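Local coordinates for replication initiation and membrane attachment protein (Geobacillus stearothermophilus 10, PDB 5WTN) that forms a tetramer of the bacterial primosome, binds a primosomal re-initiation protein and probably acts in initiating DNA replication at the membrane, at residues Y34-G39 and R130-H135; Y46-G51 and H64-L69; Q218-R223 and P257-D262; F238-P243 and V281-V286. All blocks are in the same frame, centred on the assembly; numbering follows the deposited sequence.

Interaction 1 (Y34-G39 and R130-H135); sequences YQPLIG and RQVGRH
Pro36 meets two residues near the end of helix 122-132, Gln131 and Val132. Its CB points toward them. Ring atom Pro36 CG lies 3.9 Å from Val132 CG2, an apolar contact in which the two side chains cross obliquely. Pro36 CB touches the aliphatic part of Gln131, 3.9 Å from Gln131 CG. Gln131 CG also lies 3.3 Å from Pro36 O. Gln131 comes there because its CG stands anti to the backbone N (chi1 162°), and the chain then bends at chi2 (82°). Leu37 comes next. Its CB starts away from the other segment, but its CD2 methyl swings back to 4.4 Å from Gln131 CB. With an alanine in place of Gln131, CG would be gone, and Pro36 CB and O are likely to lose the methylene beside them, leaving a gap next to the ring. No hydrogen bond crosses the contact, which lies near the C-terminal ends of helices 24-38 and 122-132. Ala68 and Gln71 of the second subunit pack on Pro36 and Gln131, while Leu285 of the third subunit packs on Leu37. Within the chain, Pro36 continues onto Leu128, and Leu37 onto Leu124 and Phe127, so the end of helix 24-38 packs against helix 122-132.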
loop_
_atom_site.group_PDB
_atom_site.type_symbol
_atom_site.label_atom_id
_atom_site.label_comp_id
_atom_site.label_asym_id
_atom_site.label_seq_id
_atom_site.Cartn_x
_atom_site.Cartn_y
_atom_site.Cartn_z
ATOM N N TYR A 34 6.743 15.364 -8.749
ATOM C CA TYR A 34 8.177 15.467 -8.751
ATOM C C TYR A 34 8.861 15.060 -10.042
ATOM O O TYR A 34 9.847 15.670 -10.416
ATOM C CB TYR A 34 8.733 14.643 -7.615
ATOM C CG TYR A 34 8.614 15.330 -6.293
ATOM C CD1 TYR A 34 7.422 15.345 -5.611
ATOM C CD2 TYR A 34 9.715 15.943 -5.710
ATOM C CE1 TYR A 34 7.324 15.964 -4.379
ATOM C CE2 TYR A 34 9.623 16.552 -4.480
ATOM C CZ TYR A 34 8.424 16.562 -3.823
ATOM O OH TYR A 34 8.333 17.173 -2.609
ATOM N N GLN A 35 8.368 14.026 -10.713
ATOM C CA GLN A 35 9.088 13.510 -11.879
ATOM C C GLN A 35 9.250 14.510 -12.999
ATOM O O GLN A 35 10.326 14.611 -13.541
ATOM C CB GLN A 35 8.484 12.222 -12.418
ATOM C CG GLN A 35 9.442 11.440 -13.311
ATOM C CD GLN A 35 8.751 10.285 -14.021
ATOM O OE1 GLN A 35 9.337 9.604 -14.872
ATOM N NE2 GLN A 35 7.513 10.046 -13.665
ATOM N N PRO A 36 8.186 15.256 -13.351
ATOM C CA PRO A 36 8.425 16.279 -14.384
ATOM C C PRO A 36 9.540 17.273 -14.024
ATOM O O PRO A 36 10.228 17.769 -14.914
ATOM C CB PRO A 36 7.086 16.993 -14.472
ATOM C CG PRO A 36 6.103 15.926 -14.152
ATOM C CD PRO A 36 6.747 15.111 -13.061
ATOM N N LEU A 37 9.730 17.556 -12.742
ATOM C CA LEU A 37 10.780 18.467 -12.358
ATOM C C LEU A 37 12.174 17.818 -12.360
ATOM O O LEU A 37 13.115 18.397 -12.899
ATOM C CB LEU A 37 10.457 19.119 -11.013
ATOM C CG LEU A 37 9.178 19.983 -10.966
ATOM C CD1 LEU A 37 9.142 20.854 -9.711
ATOM C CD2 LEU A 37 9.022 20.836 -12.207
ATOM N N ILE A 38 12.323 16.642 -11.747
ATOM C CA ILE A 38 13.655 16.058 -11.560
ATOM C C ILE A 38 14.091 15.039 -12.623
ATOM O O ILE A 38 15.294 14.680 -12.726
ATOM C CB ILE A 38 13.777 15.407 -10.175
ATOM C CG1 ILE A 38 12.888 14.168 -10.076
ATOM C CG2 ILE A 38 13.411 16.409 -9.082
ATOM C CD1 ILE A 38 13.073 13.404 -8.771
ATOM N N GLY A 39 13.118 14.594 -13.414
ATOM C CA GLY A 39 13.352 13.653 -14.487
ATOM C C GLY A 39 13.210 12.211 -14.052
ATOM O O GLY A 39 13.272 11.898 -12.861
ATOM N N ARG A 130 4.908 25.093 -15.996
ATOM C CA ARG A 130 5.722 25.333 -17.185
ATOM C C ARG A 130 6.151 24.047 -17.845
ATOM O O ARG A 130 6.146 23.935 -19.055
ATOM C CB ARG A 130 6.965 26.167 -16.838
ATOM C CG ARG A 130 8.100 26.116 -17.877
ATOM C CD ARG A 130 7.681 26.725 -19.213
ATOM N NE ARG A 130 8.591 26.380 -20.311
ATOM C CZ ARG A 130 8.425 26.794 -21.565
ATOM N NH1 ARG A 130 7.387 27.565 -21.869
ATOM N NH2 ARG A 130 9.289 26.445 -22.511
ATOM N N GLN A 131 6.568 23.075 -17.039
ATOM C CA GLN A 131 7.168 21.848 -17.563
ATOM C C GLN A 131 6.149 20.807 -18.021
ATOM O O GLN A 131 6.484 19.880 -18.761
ATOM C CB GLN A 131 8.109 21.232 -16.524
ATOM C CG GLN A 131 8.446 19.771 -16.779
ATOM C CD GLN A 131 9.554 19.599 -17.800
ATOM O OE1 GLN A 131 9.613 18.592 -18.505
ATOM N NE2 GLN A 131 10.442 20.584 -17.881
ATOM N N VAL A 132 4.909 20.961 -17.576
ATOM C CA VAL A 132 3.856 20.020 -17.890
ATOM C C VAL A 132 2.734 20.601 -18.748
ATOM O O VAL A 132 1.954 19.865 -19.365
ATOM C CB VAL A 132 3.312 19.470 -16.555
ATOM C CG1 VAL A 132 1.829 19.758 -16.372
ATOM C CG2 VAL A 132 3.663 17.998 -16.402
ATOM N N GLY A 133 2.691 21.928 -18.834
ATOM C CA GLY A 133 1.619 22.598 -19.544
ATOM C C GLY A 133 0.332 22.802 -18.759
ATOM O O GLY A 133 -0.007 22.008 -17.892
ATOM N N ARG A 134 -0.416 23.841 -19.119
ATOM C CA ARG A 134 -1.595 24.275 -18.360
ATOM C C ARG A 134 -2.700 23.225 -18.212
ATOM O O ARG A 134 -3.233 23.024 -17.124
ATOM C CB ARG A 134 -2.181 25.548 -18.971
ATOM C CG ARG A 134 -3.260 26.217 -18.120
ATOM C CD ARG A 134 -2.655 27.157 -17.068
ATOM N NE ARG A 134 -1.741 28.150 -17.656
ATOM C CZ ARG A 134 -1.217 29.198 -17.011
ATOM N NH1 ARG A 134 -1.516 29.430 -15.733
ATOM N NH2 ARG A 134 -0.393 30.027 -17.651
ATOM N N HIS A 135 -3.053 22.570 -19.309
ATOM C CA HIS A 135 -4.068 21.526 -19.270
ATOM C C HIS A 135 -3.705 20.390 -18.294
ATOM O O HIS A 135 -4.487 20.041 -17.401
ATOM C CB HIS A 135 -4.286 20.966 -20.676
ATOM C CG HIS A 135 -5.485 20.080 -20.797
ATOM N ND1 HIS A 135 -6.714 20.406 -20.256
ATOM C CD2 HIS A 135 -5.650 18.885 -21.416
ATOM C CE1 HIS A 135 -7.580 19.444 -20.528
ATOM N NE2 HIS A 135 -6.960 18.510 -21.228
#

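Interaction 2 (Y46-G51 and H64-L69); sequences YMTLWG and HRLMAL
Thr48 lays its methyl against the end of Leu66, with Thr48 CG2 3.7 Å from Leu66 CD2. The two side chains point opposite ways and overlap side by side. Thr48 CG2 also reaches Leu69, 4.3 Å from Leu69 CB, so one methyl touches two residues spaced one turn apart on the second helix. The rotation of Thr48 explains this. CG2 stands anti to the backbone N, and OG1 takes the place beside the N (chi1 -59°). The methyl therefore faces helix 63-70, and the hydroxyl faces its polar partners. Thr48 OG1 bonds to Ala44 O one turn back in its own helix and to Gln35 NE2 of the second subunit. The buried hydroxyl therefore has both an intrahelical and an intersubunit partner. Leu66 has its CG anti to its carbonyl carbon (chi1 -84°), which brings its end nearer to Thr48. Leu49 flanks the pair and is partly covered by 64-69. No hydrogen bond joins the two segments; the contact is made of methyl and methylene groups. Leu66 also packs on Tyr14 and Ile77, and Leu49 on Val16 and Leu109, so a hydrophobic core continues toward the sheet. Near it, Arg65 NE forms a salt bridge with Glu52 OE1. Helix 40-55, strand 61-62, helices 63-70 and 74-86 and strands 90-95 and 104-109 follow one another in the order of a winged-helix domain. The contact is consistent with the packing of the first core helix of that fold (40-55) on the second (63-70).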
loop_
_atom_site.group_PDB
_atom_site.type_symbol
_atom_site.label_atom_id
_atom_site.label_comp_id
_atom_site.label_asym_id
_atom_site.label_seq_id
_atom_site.Cartn_x
_atom_site.Cartn_y
_atom_site.Cartn_z
ATOM N N TYR A 46 15.383 6.983 -6.533
ATOM C CA TYR A 46 14.646 7.173 -5.305
ATOM C C TYR A 46 13.906 5.874 -4.986
ATOM O O TYR A 46 13.853 5.432 -3.834
ATOM C CB TYR A 46 13.680 8.350 -5.447
ATOM C CG TYR A 46 12.932 8.686 -4.178
ATOM C CD1 TYR A 46 13.477 9.546 -3.244
ATOM C CD2 TYR A 46 11.682 8.141 -3.912
ATOM C CE1 TYR A 46 12.807 9.861 -2.071
ATOM C CE2 TYR A 46 10.996 8.446 -2.726
ATOM C CZ TYR A 46 11.561 9.316 -1.814
ATOM O OH TYR A 46 10.911 9.644 -0.637
ATOM N N MET A 47 13.353 5.254 -6.024
ATOM C CA MET A 47 12.690 3.965 -5.882
ATOM C C MET A 47 13.684 2.923 -5.380
ATOM O O MET A 47 13.406 2.196 -4.426
ATOM C CB MET A 47 12.087 3.521 -7.215
ATOM C CG MET A 47 10.959 4.410 -7.713
ATOM S SD MET A 47 9.515 4.373 -6.634
ATOM C CE MET A 47 9.923 5.676 -5.476
ATOM N N THR A 48 14.845 2.858 -6.026
ATOM C CA THR A 48 15.892 1.952 -5.609
ATOM C C THR A 48 16.328 2.210 -4.148
ATOM O O THR A 48 16.467 1.270 -3.363
ATOM C CB THR A 48 17.069 1.958 -6.621
ATOM O OG1 THR A 48 16.577 1.574 -7.915
ATOM C CG2 THR A 48 18.156 0.997 -6.201
ATOM N N LEU A 49 16.501 3.467 -3.760
ATOM C CA LEU A 49 16.848 3.757 -2.369
ATOM C C LEU A 49 15.798 3.276 -1.347
ATOM O O LEU A 49 16.119 2.709 -0.312
ATOM C CB LEU A 49 17.119 5.240 -2.208
ATOM C CG LEU A 49 18.469 5.641 -2.785
ATOM C CD1 LEU A 49 18.756 7.119 -2.575
ATOM C CD2 LEU A 49 19.537 4.779 -2.141
ATOM N N TRP A 50 14.535 3.493 -1.678
ATOM C CA TRP A 50 13.388 3.031 -0.899
ATOM C C TRP A 50 13.377 1.510 -0.801
ATOM O O TRP A 50 13.177 0.966 0.283
ATOM C CB TRP A 50 12.115 3.583 -1.551
ATOM C CG TRP A 50 10.761 3.153 -0.998
ATOM C CD1 TRP A 50 10.509 2.382 0.104
ATOM C CD2 TRP A 50 9.468 3.505 -1.541
ATOM N NE1 TRP A 50 9.144 2.230 0.274
ATOM C CE2 TRP A 50 8.488 2.906 -0.725
ATOM C CE3 TRP A 50 9.051 4.273 -2.638
ATOM C CZ2 TRP A 50 7.111 3.045 -0.982
ATOM C CZ3 TRP A 50 7.689 4.415 -2.891
ATOM C CH2 TRP A 50 6.735 3.804 -2.067
ATOM N N GLY A 51 13.603 0.830 -1.924
ATOM C CA GLY A 51 13.732 -0.612 -1.918
ATOM C C GLY A 51 14.922 -1.050 -1.087
ATOM O O GLY A 51 14.842 -2.026 -0.332
ATOM N N HIS A 64 28.913 -0.344 -5.715
ATOM C CA HIS A 64 28.837 -1.386 -6.722
ATOM C C HIS A 64 27.442 -1.977 -6.722
ATOM O O HIS A 64 26.837 -2.170 -7.777
ATOM C CB HIS A 64 29.850 -2.479 -6.414
ATOM C CG HIS A 64 31.208 -2.208 -6.971
ATOM N ND1 HIS A 64 31.402 -1.592 -8.190
ATOM C CD2 HIS A 64 32.445 -2.469 -6.477
ATOM C CE1 HIS A 64 32.697 -1.482 -8.425
ATOM N NE2 HIS A 64 33.349 -2.009 -7.402
ATOM N N ARG A 65 26.927 -2.240 -5.526
ATOM C CA ARG A 65 25.591 -2.805 -5.382
ATOM C C ARG A 65 24.495 -1.965 -6.067
ATOM O O ARG A 65 23.701 -2.492 -6.829
ATOM C CB ARG A 65 25.277 -2.996 -3.908
ATOM C CG ARG A 65 23.919 -3.582 -3.622
ATOM C CD ARG A 65 23.770 -3.699 -2.146
ATOM N NE ARG A 65 22.452 -4.115 -1.707
ATOM C CZ ARG A 65 22.260 -4.955 -0.698
ATOM N NH1 ARG A 65 23.316 -5.470 -0.074
ATOM N NH2 ARG A 65 21.026 -5.288 -0.322
ATOM N N LEU A 66 24.509 -0.658 -5.834
ATOM C CA LEU A 66 23.573 0.243 -6.499
ATOM C C LEU A 66 23.716 0.200 -8.022
ATOM O O LEU A 66 22.725 0.269 -8.748
ATOM C CB LEU A 66 23.761 1.676 -5.996
ATOM C CG LEU A 66 23.037 2.040 -4.697
ATOM C CD1 LEU A 66 23.292 3.494 -4.329
ATOM C CD2 LEU A 66 21.546 1.765 -4.817
ATOM N N MET A 67 24.954 0.086 -8.500
ATOM C CA MET A 67 25.233 0.063 -9.928
ATOM C C MET A 67 24.638 -1.200 -10.529
ATOM O O MET A 67 24.065 -1.175 -11.634
ATOM C CB MET A 67 26.735 0.151 -10.192
ATOM C CG MET A 67 27.390 1.466 -9.755
ATOM S SD MET A 67 29.161 1.562 -10.073
ATOM C CE MET A 67 29.102 1.379 -11.822
ATOM N N ALA A 68 24.739 -2.285 -9.760
ATOM C CA ALA A 68 24.223 -3.580 -10.171
ATOM C C ALA A 68 22.697 -3.603 -10.146
ATOM O O ALA A 68 22.072 -4.076 -11.090
ATOM C CB ALA A 68 24.767 -4.656 -9.295
ATOM N N LEU A 69 22.099 -3.100 -9.069
ATOM C CA LEU A 69 20.646 -3.034 -8.983
ATOM C C LEU A 69 20.014 -2.226 -10.131
ATOM O O LEU A 69 19.057 -2.675 -10.764
ATOM C CB LEU A 69 20.217 -2.503 -7.618
ATOM C CG LEU A 69 20.385 -3.539 -6.509
ATOM C CD1 LEU A 69 20.143 -2.953 -5.118
ATOM C CD2 LEU A 69 19.447 -4.688 -6.789
#

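Interaction 3 (Q218-R223 and P257-D262)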
loop_
_atom_site.group_PDB
_atom_site.type_symbol
_atom_site.label_atom_id
_atom_site.label_comp_id
_atom_site.label_asym_id
_atom_site.label_seq_id
_atom_site.Cartn_x
_atom_site.Cartn_y
_atom_site.Cartn_z
ATOM N N GLN A 218 -0.630 34.378 43.685
ATOM C CA GLN A 218 0.790 34.052 43.789
ATOM C C GLN A 218 1.642 34.831 42.809
ATOM O O GLN A 218 2.821 34.507 42.626
ATOM C CB GLN A 218 1.044 32.553 43.616
ATOM C CG GLN A 218 0.249 31.667 44.574
ATOM C CD GLN A 218 0.523 31.966 46.035
ATOM O OE1 GLN A 218 1.549 32.565 46.388
ATOM N NE2 GLN A 218 -0.395 31.541 46.899
ATOM N N LEU A 219 1.025 35.809 42.148
ATOM C CA LEU A 219 1.717 36.711 41.225
ATOM C C LEU A 219 2.208 36.026 39.964
ATOM O O LEU A 219 3.198 36.455 39.365
ATOM C CB LEU A 219 2.898 37.428 41.904
ATOM C CG LEU A 219 2.597 38.328 43.106
ATOM C CD1 LEU A 219 1.281 39.089 42.912
ATOM C CD2 LEU A 219 2.609 37.553 44.431
ATOM N N VAL A 220 1.485 35.000 39.527
ATOM C CA VAL A 220 1.778 34.337 38.260
ATOM C C VAL A 220 0.885 34.883 37.147
ATOM O O VAL A 220 -0.318 34.621 37.120
ATOM C CB VAL A 220 1.587 32.812 38.361
ATOM C CG1 VAL A 220 1.876 32.152 37.022
ATOM C CG2 VAL A 220 2.479 32.237 39.451
ATOM N N PRO A 221 1.483 35.637 36.231
ATOM C CA PRO A 221 0.740 36.242 35.120
ATOM C C PRO A 221 -0.046 35.210 34.315
ATOM O O PRO A 221 0.507 34.191 33.906
ATOM C CB PRO A 221 1.844 36.852 34.256
ATOM C CG PRO A 221 3.039 36.005 34.532
ATOM C CD PRO A 221 2.933 35.607 35.976
ATOM N N ARG A 222 -1.327 35.487 34.091
ATOM C CA ARG A 222 -2.188 34.602 33.303
ATOM C C ARG A 222 -1.537 34.249 31.952
ATOM O O ARG A 222 -1.715 33.144 31.430
ATOM C CB ARG A 222 -3.563 35.260 33.115
ATOM C CG ARG A 222 -4.451 34.634 32.050
ATOM C CD ARG A 222 -5.235 33.450 32.594
ATOM N NE ARG A 222 -6.119 32.832 31.597
ATOM C CZ ARG A 222 -5.709 32.070 30.577
ATOM N NH1 ARG A 222 -4.414 31.825 30.386
ATOM N NH2 ARG A 222 -6.598 31.548 29.735
ATOM N N ARG A 223 -0.741 35.182 31.435
ATOM C CA ARG A 223 0.018 34.994 30.206
ATOM C C ARG A 223 0.926 33.768 30.268
ATOM O O ARG A 223 1.307 33.229 29.229
ATOM C CB ARG A 223 0.881 36.232 29.939
ATOM C CG ARG A 223 0.170 37.577 30.151
ATOM C CD ARG A 223 1.181 38.713 30.363
ATOM N NE ARG A 223 2.424 38.497 29.614
ATOM C CZ ARG A 223 2.639 38.899 28.360
ATOM N NH1 ARG A 223 1.691 39.552 27.692
ATOM N NH2 ARG A 223 3.806 38.647 27.769
ATOM N N PRO A 257 11.932 31.246 36.471
ATOM C CA PRO A 257 11.926 32.630 36.970
ATOM C C PRO A 257 11.409 33.547 35.869
ATOM O O PRO A 257 11.003 34.685 36.124
ATOM C CB PRO A 257 13.407 32.925 37.230
ATOM C CG PRO A 257 14.117 31.574 37.151
ATOM C CD PRO A 257 13.298 30.748 36.218
ATOM N N ALA A 258 11.433 33.036 34.641
ATOM C CA ALA A 258 10.918 33.760 33.492
ATOM C C ALA A 258 9.406 33.565 33.360
ATOM O O ALA A 258 8.789 34.085 32.431
ATOM C CB ALA A 258 11.616 33.290 32.225
ATOM N N TYR A 259 8.827 32.794 34.275
ATOM C CA TYR A 259 7.409 32.455 34.217
ATOM C C TYR A 259 7.047 31.409 33.152
ATOM O O TYR A 259 5.874 31.103 32.942
ATOM C CB TYR A 259 6.522 33.701 34.214
ATOM C CG TYR A 259 6.511 34.368 35.571
ATOM C CD1 TYR A 259 7.182 35.560 35.798
ATOM C CD2 TYR A 259 5.852 33.776 36.645
ATOM C CE1 TYR A 259 7.174 36.161 37.065
ATOM C CE2 TYR A 259 5.841 34.363 37.904
ATOM C CZ TYR A 259 6.503 35.549 38.111
ATOM O OH TYR A 259 6.481 36.115 39.368
ATOM N N HIS A 260 8.056 30.901 32.449
ATOM C CA HIS A 260 7.863 29.791 31.520
ATOM C C HIS A 260 7.527 28.488 32.243
ATOM O O HIS A 260 8.135 28.152 33.251
ATOM C CB HIS A 260 9.122 29.593 30.690
ATOM C CG HIS A 260 9.037 28.459 29.719
ATOM N ND1 HIS A 260 9.700 27.264 29.912
ATOM C CD2 HIS A 260 8.388 28.343 28.535
ATOM C CE1 HIS A 260 9.460 26.459 28.890
ATOM N NE2 HIS A 260 8.666 27.090 28.042
ATOM N N ILE A 261 6.570 27.739 31.716
ATOM C CA ILE A 261 6.251 26.423 32.260
ATOM C C ILE A 261 6.691 25.316 31.311
ATOM O O ILE A 261 6.273 25.272 30.155
ATOM C CB ILE A 261 4.746 26.292 32.521
ATOM C CG1 ILE A 261 4.298 27.385 33.483
ATOM C CG2 ILE A 261 4.409 24.924 33.086
ATOM C CD1 ILE A 261 2.814 27.450 33.656
ATOM N N ASP A 262 7.534 24.414 31.794
ATOM C CA ASP A 262 7.982 23.325 30.941
ATOM C C ASP A 262 7.007 22.173 31.077
ATOM O O ASP A 262 6.850 21.595 32.157
ATOM C CB ASP A 262 9.387 22.869 31.310
ATOM C CG ASP A 262 9.844 21.689 30.479
ATOM O OD1 ASP A 262 9.427 21.603 29.298
ATOM O OD2 ASP A 262 10.614 20.851 31.006
HETATM O O HOH W 1 5.492 35.097 41.960
#
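Tyr259 has positive phi (75°), and its chi1 of -72° sets CG anti to its carbonyl carbon, which sends the ring across to Pro221. There Pro221 CD sits over one ring face, 3.7 Å from the centroid of the Tyr259 ring and 20° off the normal. This is a CH-pi contact, offset toward the rim on the CD2 side. Pro221 and Tyr259 cross at about a right angle. Val220 adds a looser apolar contact, with Val220 CG2 4.3 Å from Tyr259 CE2. The hydroxyl end of the ring reaches the backbone of the first segment. A water lies 2.8 Å from Gln218 O, to which it donates, and 3.0 Å from Tyr259 OH. It bridges the loop to the ring. The loop begins with a Schellman motif that ends helix 208-217, with Leu219 (positive phi) as its C-prime residue. With an alanine at Pro221, the Tyr259 ring would probably lose the CH-pi cover on that face and be left freer to turn. Leu219 and Tyr259 are exposed, but Val220 is buried. Val220 packs on Leu215 of helix 208-217, on Leu252 of helix 244-254 and on Ile255. The contact thus joins the loop between helices 208-217 and 227-240 to the loop between helices 244-254 and 263-278.

Interaction 4 (F238-P243 and V281-V286); sequences FLYGIP and VEPRLV
Strand 283-287 belongs to a two-stranded antiparallel sheet with strand 165-169, and its first residue packs on the C-terminal end of helix 227-240. The surrounding helices are consistent with the second helical domain shared by DnaB and DnaD proteins. Pro283 carries the contact. Its CB points toward the helix, and the ring meets Leu239 and Tyr240 together. Pro283 CB lies 3.8 Å from the methyl Leu239 CD1 and 3.5 Å from the backbone oxygen Leu239 O. Leu239 has CG anti to its backbone N (chi1 173°), which brings its end nearer to the strand. Its two methyls meet different groups: CD1 meets the proline, while CD2 lies over one face of the Tyr240 ring, toward the rim. No hydrogen bond crosses the contact, and the three touching residues are buried. On the strand side, backbone hydrogen bonds pair Arg284 with Val168 and Val286 with Ser166. Tyr274 of helix 263-278 meets the Tyr240 ring and also touches Pro283. From the third subunit, Phe127 packs on Leu239 and Val126 on Pro283, so the contact is itself part of a subunit interface. Tyr240 has CG anti to its carbonyl carbon (chi1 -66°), and its ring comes obliquely to the proline, with Tyr240 CE1 3.5 Å from Pro283 CG.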
loop_
_atom_site.group_PDB
_atom_site.type_symbol
_atom_site.label_atom_id
_atom_site.label_comp_id
_atom_site.label_asym_id
_atom_site.label_seq_id
_atom_site.Cartn_x
_atom_site.Cartn_y
_atom_site.Cartn_z
ATOM N N PHE A 238 -7.462 15.483 33.537
ATOM C CA PHE A 238 -8.461 14.503 33.164
ATOM C C PHE A 238 -7.913 13.101 33.366
ATOM O O PHE A 238 -8.593 12.227 33.899
ATOM C CB PHE A 238 -8.883 14.710 31.714
ATOM C CG PHE A 238 -9.752 13.610 31.175
ATOM C CD1 PHE A 238 -11.135 13.711 31.222
ATOM C CD2 PHE A 238 -9.185 12.465 30.613
ATOM C CE1 PHE A 238 -11.934 12.683 30.723
ATOM C CE2 PHE A 238 -9.972 11.439 30.121
ATOM C CZ PHE A 238 -11.346 11.545 30.172
ATOM N N LEU A 239 -6.687 12.891 32.906
ATOM C CA LEU A 239 -6.052 11.585 32.985
ATOM C C LEU A 239 -5.834 11.157 34.434
ATOM O O LEU A 239 -6.080 10.005 34.781
ATOM C CB LEU A 239 -4.717 11.605 32.240
ATOM C CG LEU A 239 -3.844 10.355 32.369
ATOM C CD1 LEU A 239 -4.479 9.219 31.626
ATOM C CD2 LEU A 239 -2.433 10.586 31.861
ATOM N N TYR A 240 -5.334 12.081 35.256
ATOM C CA TYR A 240 -4.979 11.798 36.647
ATOM C C TYR A 240 -5.956 12.233 37.763
ATOM O O TYR A 240 -5.724 11.935 38.942
ATOM C CB TYR A 240 -3.603 12.391 36.906
ATOM C CG TYR A 240 -2.517 11.717 36.106
ATOM C CD1 TYR A 240 -2.358 10.346 36.143
ATOM C CD2 TYR A 240 -1.656 12.450 35.310
ATOM C CE1 TYR A 240 -1.358 9.717 35.433
ATOM C CE2 TYR A 240 -0.651 11.829 34.583
ATOM C CZ TYR A 240 -0.504 10.455 34.650
ATOM O OH TYR A 240 0.489 9.807 33.928
ATOM N N GLY A 241 -7.029 12.934 37.407
ATOM C CA GLY A 241 -7.991 13.391 38.393
ATOM C C GLY A 241 -7.464 14.460 39.342
ATOM O O GLY A 241 -7.947 14.613 40.472
ATOM N N ILE A 242 -6.480 15.220 38.882
ATOM C CA ILE A 242 -5.861 16.256 39.705
ATOM C C ILE A 242 -6.780 17.471 39.882
ATOM O O ILE A 242 -7.180 18.104 38.909
ATOM C CB ILE A 242 -4.520 16.734 39.075
ATOM C CG1 ILE A 242 -3.583 15.552 38.830
ATOM C CG2 ILE A 242 -3.836 17.773 39.944
ATOM C CD1 ILE A 242 -2.313 15.947 38.177
ATOM N N PRO A 243 -7.106 17.812 41.138
ATOM C CA PRO A 243 -7.871 19.027 41.477
ATOM C C PRO A 243 -7.074 20.313 41.205
ATOM O O PRO A 243 -5.857 20.242 41.031
ATOM C CB PRO A 243 -8.143 18.862 42.972
ATOM C CG PRO A 243 -7.087 17.931 43.451
ATOM C CD PRO A 243 -6.813 16.991 42.323
ATOM N N VAL A 281 -0.786 2.572 40.513
ATOM C CA VAL A 281 -1.641 1.614 39.794
ATOM C C VAL A 281 -1.972 1.919 38.302
ATOM O O VAL A 281 -2.406 1.012 37.572
ATOM C CB VAL A 281 -2.953 1.349 40.582
ATOM C CG1 VAL A 281 -2.629 0.904 42.008
ATOM C CG2 VAL A 281 -3.849 2.591 40.590
ATOM N N GLU A 282 -1.728 3.164 37.870
ATOM C CA GLU A 282 -2.009 3.694 36.508
ATOM C C GLU A 282 -3.491 3.911 36.193
ATOM O O GLU A 282 -4.334 3.122 36.614
ATOM C CB GLU A 282 -1.449 2.781 35.409
ATOM C CG GLU A 282 0.053 2.660 35.320
ATOM C CD GLU A 282 0.483 1.915 34.058
ATOM O OE1 GLU A 282 0.883 2.595 33.073
ATOM O OE2 GLU A 282 0.391 0.657 34.043
ATOM N N PRO A 283 -3.799 4.935 35.368
ATOM C CA PRO A 283 -5.187 5.245 34.990
ATOM C C PRO A 283 -5.712 4.281 33.946
ATOM O O PRO A 283 -4.936 3.821 33.103
ATOM C CB PRO A 283 -5.089 6.646 34.382
ATOM C CG PRO A 283 -3.761 7.189 34.833
ATOM C CD PRO A 283 -2.867 5.999 34.950
ATOM N N ARG A 284 -7.010 3.996 33.990
ATOM C CA ARG A 284 -7.636 3.090 33.028
ATOM C C ARG A 284 -8.719 3.814 32.212
ATOM O O ARG A 284 -9.486 4.625 32.748
ATOM C CB ARG A 284 -8.204 1.864 33.759
ATOM C CG ARG A 284 -8.945 0.862 32.875
ATOM C CD ARG A 284 -9.058 -0.503 33.564
ATOM N NE ARG A 284 -10.016 -1.393 32.901
ATOM C CZ ARG A 284 -11.278 -1.560 33.292
ATOM N NH1 ARG A 284 -11.745 -0.898 34.348
ATOM N NH2 ARG A 284 -12.072 -2.390 32.629
ATOM N N LEU A 285 -8.765 3.540 30.913
ATOM C CA LEU A 285 -9.753 4.163 30.051
ATOM C C LEU A 285 -11.018 3.296 30.003
ATOM O O LEU A 285 -10.944 2.076 29.789
ATOM C CB LEU A 285 -9.179 4.368 28.652
ATOM C CG LEU A 285 -10.005 5.141 27.619
ATOM C CD1 LEU A 285 -10.148 6.638 27.924
ATOM C CD2 LEU A 285 -9.404 4.932 26.249
ATOM N N VAL A 286 -12.171 3.932 30.224
ATOM C CA VAL A 286 -13.462 3.242 30.237
ATOM C C VAL A 286 -14.542 4.095 29.556
ATOM O O VAL A 286 -14.359 5.316 29.395
ATOM C CB VAL A 286 -13.891 2.913 31.678
ATOM C CG1 VAL A 286 -13.033 1.792 32.260
ATOM C CG2 VAL A 286 -13.798 4.157 32.544
#

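The four contacts fall into two groups on opposite sides of the chain's centre. Interaction 2 is nested inside the loop closed by interaction 1; their centres are 25 Å apart and they do not touch. They meet through the tetramer instead: Pro36 of one subunit packs on Leu69 of another, and Gln35 hydrogen-bonds Thr48 there. Interactions 3 and 4 have alternating segments along the chain, with centres 26 Å apart. The two groups lie far from each other, with centres about 50 to 54 Å apart. Yet interactions 1 and 4 both touch the third subunit: Leu37 packs on Leu285 of the third subunit, and Arg130 on its Pro283. Interaction 3 touches no other subunit.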